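Local structure of Alpha/beta fold hydrolase (Pseudomonas aeruginosa, 6I8W) at residues His90-Asp95 / Ala120-Ala125; Arg129-Ala134 / Ala144-Arg149; Leu251-Asp256 / His286-Glu291; Ser264-Met269 / Val278-Asn283. The protein is a membrane-bound phospholipase A of the alpha/beta hydrolase family, a bacterial virulence factor that probably cleaves ester bonds of membrane glycerophospholipids. One frame throughout, in Å; residues are numbered along the deposited sequence.

Contact 1: His90-Asp95 / Ala120-Ala125; sequences HVVALD and ANFAAA
Phe122 reaches from its helix to Val92 and Leu94 of strand 90-94, and the contact consists of this one aromatic side chain set against two aliphatic ones. With CG anti to the backbone N (chi1 166°), the benzyl group leaves the helix pointing at the strand. Phe122 CB lies 4.4 Å from Leu94 CD1, at the fringe of the contact. Further out, Phe122 CG and CD2 each lie 4.0 Å from Leu94 CD1. This methyl sits above one face, 18° off the ring normal, and so makes a CH-pi contact, displaced somewhat toward the rim. At the far end of the ring a second partner takes over: Phe122 CE2 is 3.7 Å from Val92 CG1, which comes in at the edge and in the ring plane. The outermost atom, Phe122 CZ, meets both residues, with Val92 CG1 at 3.8 Å and Leu94 CB at 4.0 Å. The ring thus bridges two strand residues, using face for one and edge for the other. Around it, Tyr54 makes an edge-to-face pair with Phe122, and Val45, Ile52 and Leu66 also touch its side chain, so helix 112-125 packs across strands 41-47, 50-57, 90-94 and 64-68.

Contact 2: Arg129-Ala134 / Ala144-Arg149; sequences RRLHLA and ALYAAR
Leu133 of strand 131-136 packs against Tyr146 of helix 138-149, the first strand and the helix of a beta-alpha-beta unit in the alpha/beta hydrolase fold. The axes of strand 131-134 and helix 144-149 come within 9.4 Å, their N-to-C directions 145° apart, as expected where the chain turns back over its own sheet. In the first shell both leucine methyls work on the same side of the phenol: Leu133 CD1 is 3.7 Å from Tyr146 CD2, while Leu133 CD2 lies 4.0 Å from Tyr146 CE2. The two side chains cross at about a right angle. A chi1 of -172° sends the tyrosine ring out from the helix, opposite its own N and toward the strand. Leu133 CD1 also approaches the helix backbone at Ala147 N.

A second shell packs round these groups. Leu66 and Val154, from the strands that flank 131-136, touch Leu133, and Val119, Ala120 and Ala123 of helix 112-125 pack on the tyrosine. Between strand and helix lies Ser137, in a sequence that fits a nucleophile elbow. The phenol end is buried but satisfied: Tyr146 OH hydrogen-bonds Gln153 OE1, and Leu131 CD2 approaches the same oxygen to 4.2 Å.

Contact 3: Leu251-Asp256 / His286-Glu291; sequences LLLWGD and HVPMVE. With MYR (myristic acid), chain C.
Leu253 and Pro288 meet through two torsions of the leucine: chi1 of -174° sets CG across from the main-chain nitrogen, and chi2 of 148° then turns CD2 to the pyrrolidine ring. His286 has its CB directed away from the strand. The same short segment therefore packs on the sheet through its proline and serves a different partner through its histidine. Leu253 CD2 lies 3.7 Å from Pro288 CG and 3.9 Å from Pro288 CB, the two side chains sliding past each other in opposite directions. Pro288 CG also rests 3.9 Å from Gly255 N, an amide that donates to Asp161 OD2.

Proline opens the short helix 288-291. Val287 occupies the N-cap position, and its carbonyl oxygen accepts from both Val290 N, at 2.8 Å, and Glu291 N, at 2.9 Å. Glu291 OE2 bonds Gly285 N, and His286 O accepts from Asn136 ND2, so the loop bearing the histidine is held by at least these two bonds.

Myristic acid lies beyond it. Val287 CG1 touches MYR C3 at 3.7 Å, while MYR O2 stands in the plane of the His286 ring, at its edge, 4.0 Å from His286 NE2 and too far for a hydrogen bond. His286 hydrogen-bonds Asp258 through ND1 and Ser137 through NE2, a geometry consistent with a Ser-His-Asp triad. A fatty acid headgroup beside that histidine would suit a lipid hydrolase holding a product-like ligand.

Contact 4: Ser264-Met269 / Val278-Asn283; sequences SSIEVM and VVIMEN
Ile266 meets Val278 and Ile280, two residues whose CB atoms point from the strand toward the helix, and apolar contact is all that joins the segments directly. Ile266 has CG1 anti to the carbonyl carbon (chi1 -77°), and an extended chi2 of 172° carries CD1 on to the strand. There Ile266 CD1 finds the branched side chain of Ile280, 3.8 Å from Ile280 CG1 and 4.0 Å from Ile280 CD1. Ile266 CD1 is also 4.2 Å from Val278 CG1. The second branch contributes as well, since Ile266 CG2 lies 4.2 Å from Val278 CG2. The side chains cross obliquely, and the contact patch is small, with methyl meeting methylene at its closest point: Ile266 is buried, whereas Val278 and Ile280 lie on the surface of the molecule.

Backbone hydrogen bonds shape the two elements that carry these residues. Met269 N donates to Ser265 O within the short helix, and Val279 and Met281 pair through their backbones with strand 250-255, whose Trp254 is also touched by Ile266 and Met269, so the helix spans two neighbouring strands.

Polar side-chain bonds gather at the start of 264-269. Ser264 and Ser265 both use OG toward Asp262, one to the carboxylate and the other to the main-chain oxygen, fixing the chain just before Ile266.

Strand 250-255, helix 265-269 and strand 276-281 make a beta-alpha-beta crossover between parallel strands, here closing one edge of the alpha/beta hydrolase sheet.

All four contacts reach one mixed sheet. Contacts 1 and 2 are wholly buried and aromatic-aliphatic, and they meet where Tyr146 OH packs on Ala123 CB, so helices 112-125 and 138-149 share one layer. Contact 4, nested in the loop that contact 3 closes, belongs to the last two strands, 250-255 and 276-281, joined by bonds such as Trp254 O to Met281 N; it is purely aliphatic and partly at the surface. Contact 3 is equally buried, but it alone pairs apolar packing with a probable catalytic histidine and a bound fatty acid. Contacts 1 and 4 lie farthest apart, their centres about 27 Å from each other.

Contact 1: His90-Asp95 / Ala120-Ala125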
loop_
_atom_site.group_PDB
_atom_site.type_symbol
_atom_site.label_atom_id
_atom_site.label_comp_id
_atom_site.label_asym_id
_atom_site.label_seq_id
_atom_site.Cartn_x
_atom_site.Cartn_y
_atom_site.Cartn_z
ATOM N N HIS A 90 -5.915 -14.650 9.398
ATOM C CA HIS A 90 -5.920 -14.933 7.984
ATOM C C HIS A 90 -5.606 -13.627 7.281
ATOM O O HIS A 90 -6.455 -12.746 7.200
ATOM C CB HIS A 90 -7.277 -15.500 7.562
ATOM C CG HIS A 90 -7.433 -15.693 6.086
ATOM N ND1 HIS A 90 -8.510 -15.193 5.383
ATOM C CD2 HIS A 90 -6.665 -16.350 5.182
ATOM C CE1 HIS A 90 -8.401 -15.536 4.110
ATOM N NE2 HIS A 90 -7.289 -16.236 3.962
ATOM N N VAL A 91 -4.379 -13.484 6.799
ATOM C CA VAL A 91 -3.941 -12.200 6.268
ATOM C C VAL A 91 -4.036 -12.191 4.746
ATOM O O VAL A 91 -3.594 -13.135 4.076
ATOM C CB VAL A 91 -2.509 -11.870 6.703
ATOM C CG1 VAL A 91 -2.050 -10.543 6.076
ATOM C CG2 VAL A 91 -2.403 -11.851 8.264
ATOM N N VAL A 92 -4.652 -11.138 4.210
ATOM C CA VAL A 92 -4.763 -10.967 2.757
ATOM C C VAL A 92 -4.265 -9.569 2.378
ATOM O O VAL A 92 -4.666 -8.563 2.980
ATOM C CB VAL A 92 -6.209 -11.177 2.271
ATOM C CG1 VAL A 92 -6.336 -10.941 0.733
ATOM C CG2 VAL A 92 -6.710 -12.563 2.651
ATOM N N ALA A 93 -3.367 -9.505 1.401
ATOM C CA ALA A 93 -2.907 -8.219 0.888
ATOM C C ALA A 93 -3.031 -8.218 -0.640
ATOM O O ALA A 93 -2.368 -9.014 -1.306
ATOM C CB ALA A 93 -1.461 -7.955 1.322
ATOM N N LEU A 94 -3.894 -7.364 -1.197
ATOM C CA LEU A 94 -4.080 -7.336 -2.657
ATOM C C LEU A 94 -3.272 -6.227 -3.338
ATOM O O LEU A 94 -2.897 -5.225 -2.707
ATOM C CB LEU A 94 -5.575 -7.170 -3.036
ATOM C CG LEU A 94 -6.172 -5.751 -3.041
ATOM C CD1 LEU A 94 -7.592 -5.744 -3.647
ATOM C CD2 LEU A 94 -6.187 -5.143 -1.632
ATOM N N ASP A 95 -3.005 -6.428 -4.630
ATOM C CA ASP A 95 -2.600 -5.351 -5.512
ATOM C C ASP A 95 -3.862 -4.694 -6.037
ATOM O O ASP A 95 -4.653 -5.338 -6.736
ATOM C CB ASP A 95 -1.761 -5.851 -6.700
ATOM C CG ASP A 95 -0.364 -6.286 -6.294
ATOM O OD1 ASP A 95 0.130 -5.793 -5.261
ATOM O OD2 ASP A 95 0.238 -7.093 -7.035
ATOM N N ALA A 120 -14.386 -4.399 -2.089
ATOM C CA ALA A 120 -15.527 -5.128 -1.541
ATOM C C ALA A 120 -15.897 -6.321 -2.428
ATOM O O ALA A 120 -16.173 -7.409 -1.930
ATOM C CB ALA A 120 -16.715 -4.212 -1.374
ATOM N N ASN A 121 -15.905 -6.115 -3.741
ATOM C CA ASN A 121 -16.158 -7.209 -4.675
ATOM C C ASN A 121 -15.063 -8.288 -4.583
ATOM O O ASN A 121 -15.338 -9.481 -4.738
ATOM C CB ASN A 121 -16.239 -6.686 -6.119
ATOM C CG ASN A 121 -17.463 -5.816 -6.367
ATOM O OD1 ASN A 121 -18.433 -5.865 -5.620
ATOM N ND2 ASN A 121 -17.411 -5.006 -7.425
ATOM N N PHE A 122 -13.829 -7.857 -4.354
ATOM C CA PHE A 122 -12.708 -8.782 -4.159
ATOM C C PHE A 122 -12.891 -9.638 -2.895
ATOM O O PHE A 122 -12.656 -10.842 -2.913
ATOM C CB PHE A 122 -11.380 -8.011 -4.091
ATOM C CG PHE A 122 -10.206 -8.830 -3.557
ATOM C CD1 PHE A 122 -9.487 -9.686 -4.388
ATOM C CD2 PHE A 122 -9.809 -8.713 -2.234
ATOM C CE1 PHE A 122 -8.392 -10.421 -3.890
ATOM C CE2 PHE A 122 -8.723 -9.450 -1.731
ATOM C CZ PHE A 122 -8.024 -10.298 -2.556
ATOM N N ALA A 123 -13.299 -9.016 -1.797
ATOM C CA ALA A 123 -13.520 -9.773 -0.570
ATOM C C ALA A 123 -14.576 -10.861 -0.811
ATOM O O ALA A 123 -14.382 -12.013 -0.421
ATOM C CB ALA A 123 -13.937 -8.843 0.582
ATOM N N ALA A 124 -15.667 -10.513 -1.494
ATOM C CA ALA A 124 -16.684 -11.505 -1.827
ATOM C C ALA A 124 -16.108 -12.602 -2.724
ATOM O O ALA A 124 -16.443 -13.781 -2.577
ATOM C CB ALA A 124 -17.906 -10.838 -2.504
ATOM N N ALA A 125 -15.236 -12.212 -3.649
ATOM C CA ALA A 125 -14.679 -13.157 -4.600
ATOM C C ALA A 125 -13.792 -14.206 -3.919
ATOM O O ALA A 125 -13.701 -15.338 -4.396
ATOM C CB ALA A 125 -13.880 -12.418 -5.676
#

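Contact 2: Arg129-Ala134 / Ala144-Arg149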
loop_
_atom_site.group_PDB
_atom_site.type_symbol
_atom_site.label_atom_id
_atom_site.label_comp_id
_atom_site.label_asym_id
_atom_site.label_seq_id
_atom_site.Cartn_x
_atom_site.Cartn_y
_atom_site.Cartn_z
ATOM N N ARG A 129 -16.597 -12.522 4.270
ATOM C CA ARG A 129 -17.830 -11.761 4.491
ATOM C C ARG A 129 -17.696 -10.735 5.609
ATOM O O ARG A 129 -18.387 -9.716 5.618
ATOM C CB ARG A 129 -18.986 -12.715 4.820
ATOM N N ARG A 130 -16.815 -11.021 6.560
ATOM C CA ARG A 130 -16.536 -10.109 7.656
ATOM C C ARG A 130 -15.033 -10.025 7.813
ATOM O O ARG A 130 -14.354 -11.051 7.815
ATOM C CB ARG A 130 -17.205 -10.577 8.953
ATOM C CG ARG A 130 -18.724 -10.765 8.810
ATOM C CD ARG A 130 -19.502 -10.083 9.922
ATOM N NE ARG A 130 -20.947 -10.164 9.702
ATOM N N LEU A 131 -14.505 -8.814 7.955
ATOM C CA LEU A 131 -13.058 -8.656 7.961
ATOM C C LEU A 131 -12.602 -7.407 8.669
ATOM O O LEU A 131 -13.377 -6.471 8.849
ATOM C CB LEU A 131 -12.509 -8.647 6.519
ATOM C CG LEU A 131 -13.130 -7.796 5.403
ATOM C CD1 LEU A 131 -13.282 -6.332 5.733
ATOM C CD2 LEU A 131 -12.309 -7.936 4.129
ATOM N N HIS A 132 -11.338 -7.418 9.087
ATOM C CA HIS A 132 -10.671 -6.214 9.544
ATOM C C HIS A 132 -9.988 -5.596 8.341
ATOM O O HIS A 132 -9.413 -6.309 7.525
ATOM C CB HIS A 132 -9.639 -6.523 10.621
ATOM C CG HIS A 132 -10.203 -7.247 11.799
ATOM N ND1 HIS A 132 -10.617 -6.594 12.940
ATOM C CD2 HIS A 132 -10.449 -8.563 12.004
ATOM C CE1 HIS A 132 -11.069 -7.484 13.812
ATOM N NE2 HIS A 132 -10.978 -8.685 13.267
ATOM N N LEU A 133 -10.054 -4.276 8.237
ATOM C CA LEU A 133 -9.414 -3.550 7.146
ATOM C C LEU A 133 -8.253 -2.747 7.674
ATOM O O LEU A 133 -8.370 -2.128 8.729
ATOM C CB LEU A 133 -10.406 -2.584 6.478
ATOM C CG LEU A 133 -11.521 -3.093 5.584
ATOM C CD1 LEU A 133 -12.429 -1.918 5.200
ATOM C CD2 LEU A 133 -10.890 -3.729 4.347
ATOM N N ALA A 134 -7.151 -2.720 6.932
ATOM C CA ALA A 134 -6.076 -1.772 7.202
ATOM C C ALA A 134 -5.585 -1.194 5.881
ATOM O O ALA A 134 -5.395 -1.922 4.920
ATOM C CB ALA A 134 -4.917 -2.429 7.960
ATOM N N ALA A 144 -11.339 3.501 4.326
ATOM C CA ALA A 144 -12.324 4.279 5.072
ATOM C C ALA A 144 -13.667 4.293 4.338
ATOM O O ALA A 144 -14.716 4.167 4.966
ATOM C CB ALA A 144 -11.828 5.698 5.307
ATOM N N LEU A 145 -13.641 4.412 3.011
ATOM C CA LEU A 145 -14.896 4.441 2.248
ATOM C C LEU A 145 -15.603 3.085 2.273
ATOM O O LEU A 145 -16.825 3.019 2.355
ATOM C CB LEU A 145 -14.658 4.878 0.800
ATOM C CG LEU A 145 -14.289 6.349 0.635
ATOM C CD1 LEU A 145 -13.955 6.642 -0.826
ATOM C CD2 LEU A 145 -15.408 7.262 1.150
ATOM N N TYR A 146 -14.830 2.010 2.192
ATOM C CA TYR A 146 -15.373 0.663 2.332
ATOM C C TYR A 146 -16.115 0.552 3.673
ATOM O O TYR A 146 -17.272 0.117 3.719
ATOM C CB TYR A 146 -14.227 -0.360 2.224
ATOM C CG TYR A 146 -14.580 -1.843 2.164
ATOM C CD1 TYR A 146 -15.844 -2.318 2.481
ATOM C CD2 TYR A 146 -13.610 -2.774 1.815
ATOM C CE1 TYR A 146 -16.135 -3.682 2.435
ATOM C CE2 TYR A 146 -13.891 -4.128 1.762
ATOM C CZ TYR A 146 -15.149 -4.577 2.079
ATOM O OH TYR A 146 -15.409 -5.931 2.024
ATOM N N ALA A 147 -15.451 0.958 4.754
ATOM C CA ALA A 147 -16.038 0.891 6.094
ATOM C C ALA A 147 -17.295 1.751 6.227
ATOM O O ALA A 147 -18.220 1.393 6.960
ATOM C CB ALA A 147 -15.004 1.299 7.159
ATOM N N ALA A 148 -17.328 2.888 5.534
ATOM C CA ALA A 148 -18.478 3.789 5.621
ATOM C C ALA A 148 -19.636 3.251 4.798
ATOM O O ALA A 148 -20.799 3.450 5.139
ATOM C CB ALA A 148 -18.103 5.191 5.159
ATOM N N ARG A 149 -19.308 2.566 3.707
ATOM C CA ARG A 149 -20.319 2.070 2.772
ATOM C C ARG A 149 -20.853 0.686 3.121
ATOM O O ARG A 149 -21.993 0.363 2.818
ATOM C CB ARG A 149 -19.752 2.043 1.355
ATOM C CG ARG A 149 -19.512 3.413 0.766
ATOM C CD ARG A 149 -18.710 3.294 -0.510
ATOM N NE ARG A 149 -18.537 4.578 -1.180
ATOM C CZ ARG A 149 -17.869 4.725 -2.317
ATOM N NH1 ARG A 149 -17.303 3.666 -2.890
ATOM N NH2 ARG A 149 -17.758 5.923 -2.875
#

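Contact 3: Leu251-Asp256 / His286-Glu291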
loop_
_atom_site.group_PDB
_atom_site.type_symbol
_atom_site.label_atom_id
_atom_site.label_comp_id
_atom_site.label_asym_id
_atom_site.label_seq_id
_atom_site.Cartn_x
_atom_site.Cartn_y
_atom_site.Cartn_z
ATOM N N LEU A 251 -8.648 2.625 14.126
ATOM C CA LEU A 251 -7.322 3.002 14.575
ATOM C C LEU A 251 -6.760 4.064 13.641
ATOM O O LEU A 251 -6.737 3.872 12.424
ATOM C CB LEU A 251 -6.394 1.787 14.614
ATOM C CG LEU A 251 -4.919 2.090 14.923
ATOM C CD1 LEU A 251 -4.762 2.722 16.314
ATOM C CD2 LEU A 251 -4.071 0.790 14.817
ATOM N N LEU A 252 -6.330 5.182 14.216
ATOM C CA LEU A 252 -5.605 6.218 13.484
ATOM C C LEU A 252 -4.140 6.090 13.851
ATOM O O LEU A 252 -3.774 6.354 14.996
ATOM C CB LEU A 252 -6.132 7.624 13.846
ATOM C CG LEU A 252 -7.640 7.787 13.727
ATOM C CD1 LEU A 252 -8.092 9.193 14.138
ATOM C CD2 LEU A 252 -8.083 7.456 12.286
ATOM N N LEU A 253 -3.301 5.667 12.909
ATOM C CA LEU A 253 -1.879 5.489 13.222
ATOM C C LEU A 253 -1.023 6.311 12.263
ATOM O O LEU A 253 -1.210 6.234 11.042
ATOM C CB LEU A 253 -1.486 4.002 13.161
ATOM C CG LEU A 253 -0.059 3.621 13.594
ATOM C CD1 LEU A 253 0.014 2.223 14.229
ATOM C CD2 LEU A 253 0.921 3.715 12.397
ATOM N N TRP A 254 -0.077 7.075 12.816
ATOM C CA TRP A 254 0.744 7.987 12.018
ATOM C C TRP A 254 2.214 7.879 12.370
ATOM O O TRP A 254 2.557 7.568 13.511
ATOM C CB TRP A 254 0.300 9.446 12.223
ATOM C CG TRP A 254 -0.019 10.166 10.929
ATOM C CD1 TRP A 254 0.812 10.993 10.218
ATOM C CD2 TRP A 254 -1.254 10.119 10.205
ATOM N NE1 TRP A 254 0.165 11.456 9.091
ATOM C CE2 TRP A 254 -1.101 10.931 9.060
ATOM C CE3 TRP A 254 -2.471 9.461 10.407
ATOM C CZ2 TRP A 254 -2.122 11.106 8.126
ATOM C CZ3 TRP A 254 -3.484 9.633 9.476
ATOM C CH2 TRP A 254 -3.303 10.450 8.350
ATOM N N GLY A 255 3.075 8.127 11.386
ATOM C CA GLY A 255 4.462 8.471 11.658
ATOM C C GLY A 255 4.499 9.969 11.892
ATOM O O GLY A 255 4.002 10.718 11.059
ATOM N N ASP A 256 5.073 10.419 13.007
ATOM C CA ASP A 256 4.991 11.836 13.354
ATOM C C ASP A 256 5.639 12.738 12.295
ATOM O O ASP A 256 5.185 13.862 12.080
ATOM C CB ASP A 256 5.627 12.106 14.733
ATOM C CG ASP A 256 7.123 11.766 14.788
ATOM O OD1 ASP A 256 7.625 11.056 13.890
ATOM O OD2 ASP A 256 7.801 12.183 15.759
ATOM N N HIS A 286 6.093 8.262 6.537
ATOM C CA HIS A 286 4.800 7.993 5.922
ATOM C C HIS A 286 4.373 6.524 5.873
ATOM O O HIS A 286 3.187 6.222 5.708
ATOM C CB HIS A 286 4.842 8.550 4.491
ATOM C CG HIS A 286 3.567 8.393 3.726
ATOM N ND1 HIS A 286 2.355 8.851 4.195
ATOM C CD2 HIS A 286 3.326 7.887 2.492
ATOM C CE1 HIS A 286 1.413 8.593 3.303
ATOM N NE2 HIS A 286 1.977 8.003 2.263
ATOM N N VAL A 287 5.323 5.601 5.978
ATOM C CA VAL A 287 4.955 4.185 5.864
ATOM C C VAL A 287 5.488 3.385 7.063
ATOM O O VAL A 287 6.398 2.565 6.930
ATOM C CB VAL A 287 5.442 3.579 4.508
ATOM C CG1 VAL A 287 4.597 4.137 3.323
ATOM C CG2 VAL A 287 6.913 3.882 4.262
ATOM N N PRO A 288 4.910 3.628 8.257
ATOM C CA PRO A 288 5.372 2.974 9.492
ATOM C C PRO A 288 5.440 1.446 9.362
ATOM O O PRO A 288 6.377 0.822 9.892
ATOM C CB PRO A 288 4.312 3.376 10.543
ATOM C CG PRO A 288 3.572 4.509 9.978
ATOM C CD PRO A 288 3.729 4.485 8.475
ATOM N N MET A 289 4.484 0.857 8.649
ATOM C CA MET A 289 4.438 -0.604 8.511
ATOM C C MET A 289 5.616 -1.127 7.689
ATOM O O MET A 289 5.918 -2.315 7.738
ATOM C CB MET A 289 3.118 -1.063 7.886
ATOM C CG MET A 289 3.061 -0.913 6.376
ATOM S SD MET A 289 2.747 0.824 5.888
ATOM C CE MET A 289 2.550 0.609 4.115
ATOM N N VAL A 290 6.285 -0.247 6.939
ATOM C CA VAL A 290 7.512 -0.638 6.237
ATOM C C VAL A 290 8.760 -0.201 7.010
ATOM O O VAL A 290 9.715 -0.961 7.119
ATOM C CB VAL A 290 7.563 -0.050 4.811
ATOM C CG1 VAL A 290 8.860 -0.461 4.096
ATOM C CG2 VAL A 290 6.333 -0.477 4.010
ATOM N N GLU A 291 8.751 1.028 7.535
ATOM C CA GLU A 291 9.915 1.573 8.229
ATOM C C GLU A 291 10.217 0.831 9.542
ATOM O O GLU A 291 11.365 0.497 9.841
ATOM C CB GLU A 291 9.723 3.073 8.513
ATOM C CG GLU A 291 10.972 3.706 9.163
ATOM C CD GLU A 291 11.003 5.236 9.141
ATOM O OE1 GLU A 291 11.809 5.807 9.903
ATOM O OE2 GLU A 291 10.268 5.874 8.347
HETATM C C1 MYR C . 3.376 5.211 -0.720
HETATM O O1 MYR C . 2.553 4.553 -0.042
HETATM O O2 MYR C . 3.106 6.340 -1.190
HETATM C C2 MYR C . 4.777 4.662 -0.908
HETATM C C3 MYR C . 4.898 3.293 -0.237
HETATM C C4 MYR C . 6.355 2.859 -0.103
HETATM C C5 MYR C . 6.990 2.568 -1.454
HETATM C C6 MYR C . 8.350 1.911 -1.251
HETATM C C7 MYR C . 8.392 0.500 -1.830
HETATM C C8 MYR C . 9.142 -0.449 -0.899
HETATM C C9 MYR C . 10.029 -1.429 -1.665
HETATM C C10 MYR C . 9.450 -2.838 -1.617
HETATM C C11 MYR C . 10.455 -3.885 -2.083
HETATM C C12 MYR C . 9.747 -5.198 -2.401
HETATM C C13 MYR C . 10.665 -6.384 -2.154
HETATM C C14 MYR C . 9.898 -7.510 -1.499
#

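Contact 4: Ser264-Met269 / Val278-Asn283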
loop_
_atom_site.group_PDB
_atom_site.type_symbol
_atom_site.label_atom_id
_atom_site.label_comp_id
_atom_site.label_asym_id
_atom_site.label_seq_id
_atom_site.Cartn_x
_atom_site.Cartn_y
_atom_site.Cartn_z
ATOM N N SER A 264 -1.315 16.176 11.515
ATOM C CA SER A 264 -2.462 16.952 11.978
ATOM C C SER A 264 -3.784 16.442 11.382
ATOM O O SER A 264 -4.862 16.879 11.794
ATOM C CB SER A 264 -2.280 18.447 11.649
ATOM O OG SER A 264 -2.241 18.694 10.245
ATOM N N SER A 265 -3.700 15.537 10.409
ATOM C CA SER A 265 -4.876 14.813 9.915
ATOM C C SER A 265 -5.669 14.142 11.043
ATOM O O SER A 265 -6.885 14.007 10.956
ATOM C CB SER A 265 -4.470 13.737 8.898
ATOM O OG SER A 265 -3.946 14.294 7.705
ATOM N N ILE A 266 -4.968 13.695 12.083
ATOM C CA ILE A 266 -5.613 12.973 13.182
ATOM C C ILE A 266 -6.608 13.868 13.930
ATOM O O ILE A 266 -7.679 13.415 14.336
ATOM C CB ILE A 266 -4.564 12.402 14.160
ATOM C CG1 ILE A 266 -3.917 11.155 13.551
ATOM C CG2 ILE A 266 -5.196 12.013 15.514
ATOM C CD1 ILE A 266 -2.749 10.641 14.339
ATOM N N GLU A 267 -6.268 15.142 14.082
ATOM C CA GLU A 267 -7.153 16.086 14.767
ATOM C C GLU A 267 -8.430 16.346 13.966
ATOM O O GLU A 267 -9.469 16.650 14.534
ATOM C CB GLU A 267 -6.422 17.403 15.059
ATOM C CG GLU A 267 -5.037 17.232 15.684
ATOM C CD GLU A 267 -5.071 16.510 17.032
ATOM O OE1 GLU A 267 -6.115 16.549 17.722
ATOM O OE2 GLU A 267 -4.046 15.903 17.407
ATOM N N VAL A 268 -8.359 16.212 12.647
ATOM C CA VAL A 268 -9.559 16.336 11.826
ATOM C C VAL A 268 -10.454 15.112 12.040
ATOM O O VAL A 268 -11.660 15.242 12.199
ATOM C CB VAL A 268 -9.221 16.470 10.327
ATOM C CG1 VAL A 268 -10.477 16.338 9.471
ATOM C CG2 VAL A 268 -8.511 17.793 10.056
ATOM N N MET A 269 -9.855 13.926 12.061
ATOM C CA MET A 269 -10.621 12.684 12.037
ATOM C C MET A 269 -11.169 12.245 13.388
ATOM O O MET A 269 -12.237 11.634 13.472
ATOM C CB MET A 269 -9.755 11.562 11.457
ATOM C CG MET A 269 -9.431 11.769 9.986
ATOM S SD MET A 269 -8.554 10.338 9.322
ATOM C CE MET A 269 -6.952 10.521 10.101
ATOM N N VAL A 278 -5.858 6.013 18.783
ATOM C CA VAL A 278 -4.786 6.787 18.173
ATOM C C VAL A 278 -3.420 6.208 18.524
ATOM O O VAL A 278 -3.162 5.863 19.675
ATOM C CB VAL A 278 -4.831 8.272 18.620
ATOM C CG1 VAL A 278 -3.629 9.037 18.076
ATOM C CG2 VAL A 278 -6.143 8.953 18.191
ATOM N N VAL A 279 -2.560 6.085 17.518
ATOM C CA VAL A 279 -1.146 5.819 17.741
ATOM C C VAL A 279 -0.302 6.774 16.891
ATOM O O VAL A 279 -0.457 6.822 15.681
ATOM C CB VAL A 279 -0.761 4.358 17.407
ATOM C CG1 VAL A 279 0.752 4.191 17.459
ATOM C CG2 VAL A 279 -1.465 3.360 18.380
ATOM N N ILE A 280 0.582 7.537 17.526
ATOM C CA ILE A 280 1.549 8.326 16.770
ATOM C C ILE A 280 2.931 7.808 17.103
ATOM O O ILE A 280 3.377 7.897 18.250
ATOM C CB ILE A 280 1.463 9.841 17.084
ATOM C CG1 ILE A 280 0.047 10.360 16.827
ATOM C CG2 ILE A 280 2.474 10.643 16.234
ATOM C CD1 ILE A 280 -0.154 11.833 17.209
ATOM N N MET A 281 3.606 7.265 16.097
ATOM C CA MET A 281 4.948 6.732 16.282
ATOM C C MET A 281 5.995 7.820 16.089
ATOM O O MET A 281 5.893 8.626 15.168
ATOM C CB MET A 281 5.185 5.560 15.325
ATOM C CG MET A 281 4.370 4.322 15.747
ATOM S SD MET A 281 4.336 2.996 14.521
ATOM C CE MET A 281 6.077 2.680 14.337
ATOM N N GLU A 282 6.980 7.852 16.984
ATOM C CA GLU A 282 7.966 8.930 17.022
ATOM C C GLU A 282 9.106 8.714 16.024
ATOM O O GLU A 282 9.566 7.588 15.832
ATOM C CB GLU A 282 8.557 9.063 18.431
ATOM C CG GLU A 282 9.361 10.347 18.640
ATOM C CD GLU A 282 10.851 10.117 18.484
ATOM O OE1 GLU A 282 11.282 8.944 18.554
ATOM O OE2 GLU A 282 11.596 11.101 18.295
ATOM N N ASN A 283 9.557 9.802 15.407
ATOM C CA ASN A 283 10.654 9.789 14.438
ATOM C C ASN A 283 10.428 8.767 13.334
ATOM O O ASN A 283 11.337 8.008 12.974
ATOM C CB ASN A 283 12.001 9.511 15.128
ATOM C CG ASN A 283 13.188 10.033 14.319
ATOM O OD1 ASN A 283 13.108 11.086 13.689
ATOM N ND2 ASN A 283 14.278 9.277 14.308
#